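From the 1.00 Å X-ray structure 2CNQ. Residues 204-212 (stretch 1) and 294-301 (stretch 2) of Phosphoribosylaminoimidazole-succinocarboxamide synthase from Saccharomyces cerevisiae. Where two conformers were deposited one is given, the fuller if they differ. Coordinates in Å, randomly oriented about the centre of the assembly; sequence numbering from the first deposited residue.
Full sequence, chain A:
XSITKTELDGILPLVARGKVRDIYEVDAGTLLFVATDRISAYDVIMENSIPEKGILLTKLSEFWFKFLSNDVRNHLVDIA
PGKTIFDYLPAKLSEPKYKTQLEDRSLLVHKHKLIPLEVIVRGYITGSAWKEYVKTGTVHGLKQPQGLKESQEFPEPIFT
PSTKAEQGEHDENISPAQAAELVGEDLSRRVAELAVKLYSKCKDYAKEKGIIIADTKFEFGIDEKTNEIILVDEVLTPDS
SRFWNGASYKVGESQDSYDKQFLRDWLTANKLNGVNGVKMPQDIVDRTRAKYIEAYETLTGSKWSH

Stretch 1, residues 204-212: DYAKEKGII
Stretch 2, residues 294-301: EAYETLTG

What fills the apolar centre of this contact? Leu299 and Ile211 form its apolar centre, with Ala206 beside them. The CA-to-CB bond of Leu299 points away from stretch 1, yet its chi1 of -70° (m) and chi2 of 167° (t) bring the end of the side chain back, so that CD2 lies 3.6 Å from Ala206 CB and 4.0 Å from Ile211 CG2. The backbones are near each other here: the CA of Ala206 and the CA of Leu299 are 5.9 Å apart. The CA-to-CB bond of Ile211 points toward stretch 2, and the side chain adopts the mt rotamer (-80°, 177°), which places CD1 3.7 Å from Thr298 CB and 3.9 Å from Ala295 CA; Ile211 CD1 is also 4.4 Å from Ala295 CB. All three of these apolar residues are buried.

How are the two backbones set against each other? Residues 294-300 are helical, continuing a helix that begins earlier in the chain, and the helix of stretch 1 likewise enters from before Asp204. The axes approach to 9.1 Å with an angle of 103° between their N-to-C directions, so the helices cross nearly at right angles; the two stretches together bury 354 Å², both sides summed. Backbone bonds of 2.9 Å from Thr298 N to Glu294 O and 2.8 Å from Leu299 N to Ala295 O hold the helical turn that carries the contact.

How does stretch 1 turn from helix to strand while keeping Ile211 in the contact? Gly210, with phi/psi of 105/10, leaves the helix in a Schellman motif: its N bonds to Lys207 O at 2.9 Å, and Ile211 N bonds to Ala206 O, also at 2.9 Å. At these angles a CB would be jammed against the preceding carbonyl oxygen, which by itself calls for glycine. The chain then extends through Ile211 (-119/133) and Ile212 (-91/120), whose CA-to-CB bonds point toward and away from stretch 2 respectively. Beside the turn, Lys209 O comes within 3.2 Å of Thr298 CG2, a close packing contact to a methyl; Thr298 chi1 is -58° (m).

What closes the contact at its polar edge? Tyr205 OH donates a hydrogen bond of 2.6 Å to Leu299 O, the single hydrogen bond between the stretches. The tyrosine's CA-to-CB bond points sideways, but chi1 of 164° (t) and chi2 of 82° carry the ring end inward, with the carbonyl oxygen at the ring edge near its plane. That carbonyl lies near the helix's C-terminal end, where Gly301 leaves helical angles at 70/13, a positive phi that favours glycine. Thr300, chi1 66° (p), bonds back from OG1 to Tyr296 O at 2.8 Å. The CA-to-CB bond of exposed Lys209 points toward stretch 2, its chi angles are -62°, -61°, -163° and -178° (mmtt), and its CG lies 4.3 Å from Leu299 O.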

# COMPACT_ATOMS: atom_id res chain seq x y z
N ASP A 204 -16.69 -1.31 -1.27
CA ASP A 204 -17.94 -1.62 -1.92
C ASP A 204 -17.71 -1.89 -3.37
O ASP A 204 -18.27 -2.80 -3.94
CB ASP A 204 -18.92 -0.52 -1.71
CG ASP A 204 -19.43 -0.47 -0.31
OD1 ASP A 204 -20.09 0.53 -0.00
OD2 ASP A 204 -19.19 -1.41 0.47
N TYR A 205 -16.87 -1.09 -3.99
CA TYR A 205 -16.54 -1.27 -5.37
C TYR A 205 -15.89 -2.60 -5.58
O TYR A 205 -16.22 -3.34 -6.49
CB TYR A 205 -15.61 -0.14 -5.80
CG TYR A 205 -14.92 -0.43 -7.08
CD1 TYR A 205 -15.52 -0.24 -8.29
CD2 TYR A 205 -13.65 -0.97 -7.05
CE1 TYR A 205 -14.85 -0.57 -9.45
CE2 TYR A 205 -12.99 -1.31 -8.17
CZ TYR A 205 -13.59 -1.10 -9.37
OH TYR A 205 -12.98 -1.45 -10.53
N ALA A 206 -14.91 -2.91 -4.76
CA ALA A 206 -14.20 -4.14 -4.92
C ALA A 206 -15.09 -5.33 -4.70
O ALA A 206 -14.94 -6.33 -5.36
CB ALA A 206 -13.04 -4.19 -3.99
N LYS A 207 -15.99 -5.23 -3.74
CA LYS A 207 -16.83 -6.35 -3.43
C LYS A 207 -17.65 -6.73 -4.63
O LYS A 207 -17.83 -7.91 -4.91
CB LYS A 207 -17.74 -6.05 -2.26
CG LYS A 207 -18.53 -7.26 -1.77
CD LYS A 207 -17.69 -8.43 -1.37
CE LYS A 207 -18.50 -9.50 -0.66
NZ LYS A 207 -19.47 -10.09 -1.61
N GLU A 208 -18.13 -5.75 -5.36
CA GLU A 208 -18.93 -6.04 -6.52
C GLU A 208 -18.08 -6.70 -7.58
O GLU A 208 -18.58 -7.50 -8.34
CB GLU A 208 -19.57 -4.78 -7.02
CG GLU A 208 -20.55 -4.99 -8.13
CD GLU A 208 -19.91 -5.14 -9.49
OE1 GLU A 208 -18.80 -4.64 -9.71
OE2 GLU A 208 -20.56 -5.74 -10.36
N LYS A 209 -16.80 -6.39 -7.61
CA LYS A 209 -15.87 -7.06 -8.50
C LYS A 209 -15.49 -8.43 -8.01
O LYS A 209 -14.86 -9.15 -8.76
CB LYS A 209 -14.59 -6.27 -8.66
CG LYS A 209 -14.74 -4.91 -9.27
CD LYS A 209 -15.31 -5.02 -10.65
CE LYS A 209 -15.09 -3.73 -11.42
NZ LYS A 209 -15.71 -3.85 -12.75
N GLY A 210 -15.83 -8.77 -6.79
CA GLY A 210 -15.52 -10.06 -6.25
C GLY A 210 -14.39 -10.10 -5.28
O GLY A 210 -14.01 -11.18 -4.90
N ILE A 211 -13.90 -8.96 -4.83
CA ILE A 211 -12.81 -8.94 -3.89
C ILE A 211 -13.28 -8.27 -2.64
O ILE A 211 -13.86 -7.21 -2.67
CB ILE A 211 -11.50 -8.37 -4.45
CG1 ILE A 211 -10.79 -9.46 -5.28
CG2 ILE A 211 -10.58 -7.92 -3.33
CD1 ILE A 211 -9.52 -9.01 -5.95
N ILE A 212 -12.96 -8.91 -1.55
CA ILE A 212 -13.09 -8.31 -0.25
C ILE A 212 -11.79 -7.65 0.08
O ILE A 212 -10.77 -8.30 0.14
CB ILE A 212 -13.43 -9.37 0.79
CG1 ILE A 212 -14.85 -9.87 0.56
CG2 ILE A 212 -13.29 -8.77 2.17
CD1 ILE A 212 -15.20 -11.06 1.38
N GLU A 294 -3.75 -11.10 -10.10
CA GLU A 294 -5.16 -11.40 -10.02
C GLU A 294 -5.89 -10.32 -9.29
O GLU A 294 -6.95 -9.91 -9.69
CB GLU A 294 -5.36 -12.74 -9.38
CG GLU A 294 -6.80 -13.15 -9.26
CD GLU A 294 -7.49 -13.40 -10.57
OE1 GLU A 294 -8.69 -13.69 -10.51
OE2 GLU A 294 -6.87 -13.42 -11.62
N ALA A 295 -5.33 -9.85 -8.19
CA ALA A 295 -5.94 -8.75 -7.50
C ALA A 295 -6.06 -7.57 -8.43
O ALA A 295 -7.08 -6.93 -8.50
CB ALA A 295 -5.17 -8.38 -6.29
N TYR A 296 -4.98 -7.25 -9.11
CA TYR A 296 -4.97 -6.14 -10.02
C TYR A 296 -6.05 -6.27 -11.04
O TYR A 296 -6.78 -5.35 -11.29
CB TYR A 296 -3.61 -6.04 -10.69
CG TYR A 296 -3.58 -5.04 -11.77
CD1 TYR A 296 -3.89 -5.39 -13.07
CD2 TYR A 296 -3.30 -3.72 -11.51
CE1 TYR A 296 -3.91 -4.45 -14.06
CE2 TYR A 296 -3.32 -2.79 -12.49
CZ TYR A 296 -3.63 -3.16 -13.76
OH TYR A 296 -3.66 -2.20 -14.73
N GLU A 297 -6.12 -7.40 -11.68
CA GLU A 297 -7.08 -7.56 -12.76
C GLU A 297 -8.48 -7.48 -12.23
O GLU A 297 -9.32 -6.87 -12.85
CB GLU A 297 -6.84 -8.88 -13.46
CG GLU A 297 -5.56 -8.85 -14.23
CD GLU A 297 -5.36 -10.02 -15.14
OE1 GLU A 297 -4.70 -9.84 -16.16
OE2 GLU A 297 -5.84 -11.11 -14.82
N THR A 298 -8.75 -8.10 -11.11
CA THR A 298 -10.10 -8.10 -10.61
C THR A 298 -10.50 -6.73 -10.16
O THR A 298 -11.59 -6.27 -10.43
CB THR A 298 -10.26 -9.09 -9.53
OG1 THR A 298 -9.90 -10.35 -10.07
CG2 THR A 298 -11.67 -9.21 -9.07
N LEU A 299 -9.62 -6.07 -9.45
CA LEU A 299 -9.95 -4.77 -8.93
C LEU A 299 -10.13 -3.77 -10.01
O LEU A 299 -10.99 -2.93 -9.91
CB LEU A 299 -8.87 -4.31 -7.98
CG LEU A 299 -8.85 -5.11 -6.69
CD1 LEU A 299 -7.58 -4.82 -5.95
CD2 LEU A 299 -10.08 -4.84 -5.86
N THR A 300 -9.26 -3.78 -11.01
CA THR A 300 -9.31 -2.77 -12.03
C THR A 300 -10.23 -3.13 -13.13
O THR A 300 -10.64 -2.26 -13.87
CB THR A 300 -7.96 -2.50 -12.64
OG1 THR A 300 -7.50 -3.65 -13.35
CG2 THR A 300 -6.94 -2.07 -11.63
N GLY A 301 -10.55 -4.40 -13.29
CA GLY A 301 -11.29 -4.85 -14.43
C GLY A 301 -10.50 -4.79 -15.68
O GLY A 301 -11.06 -4.90 -16.74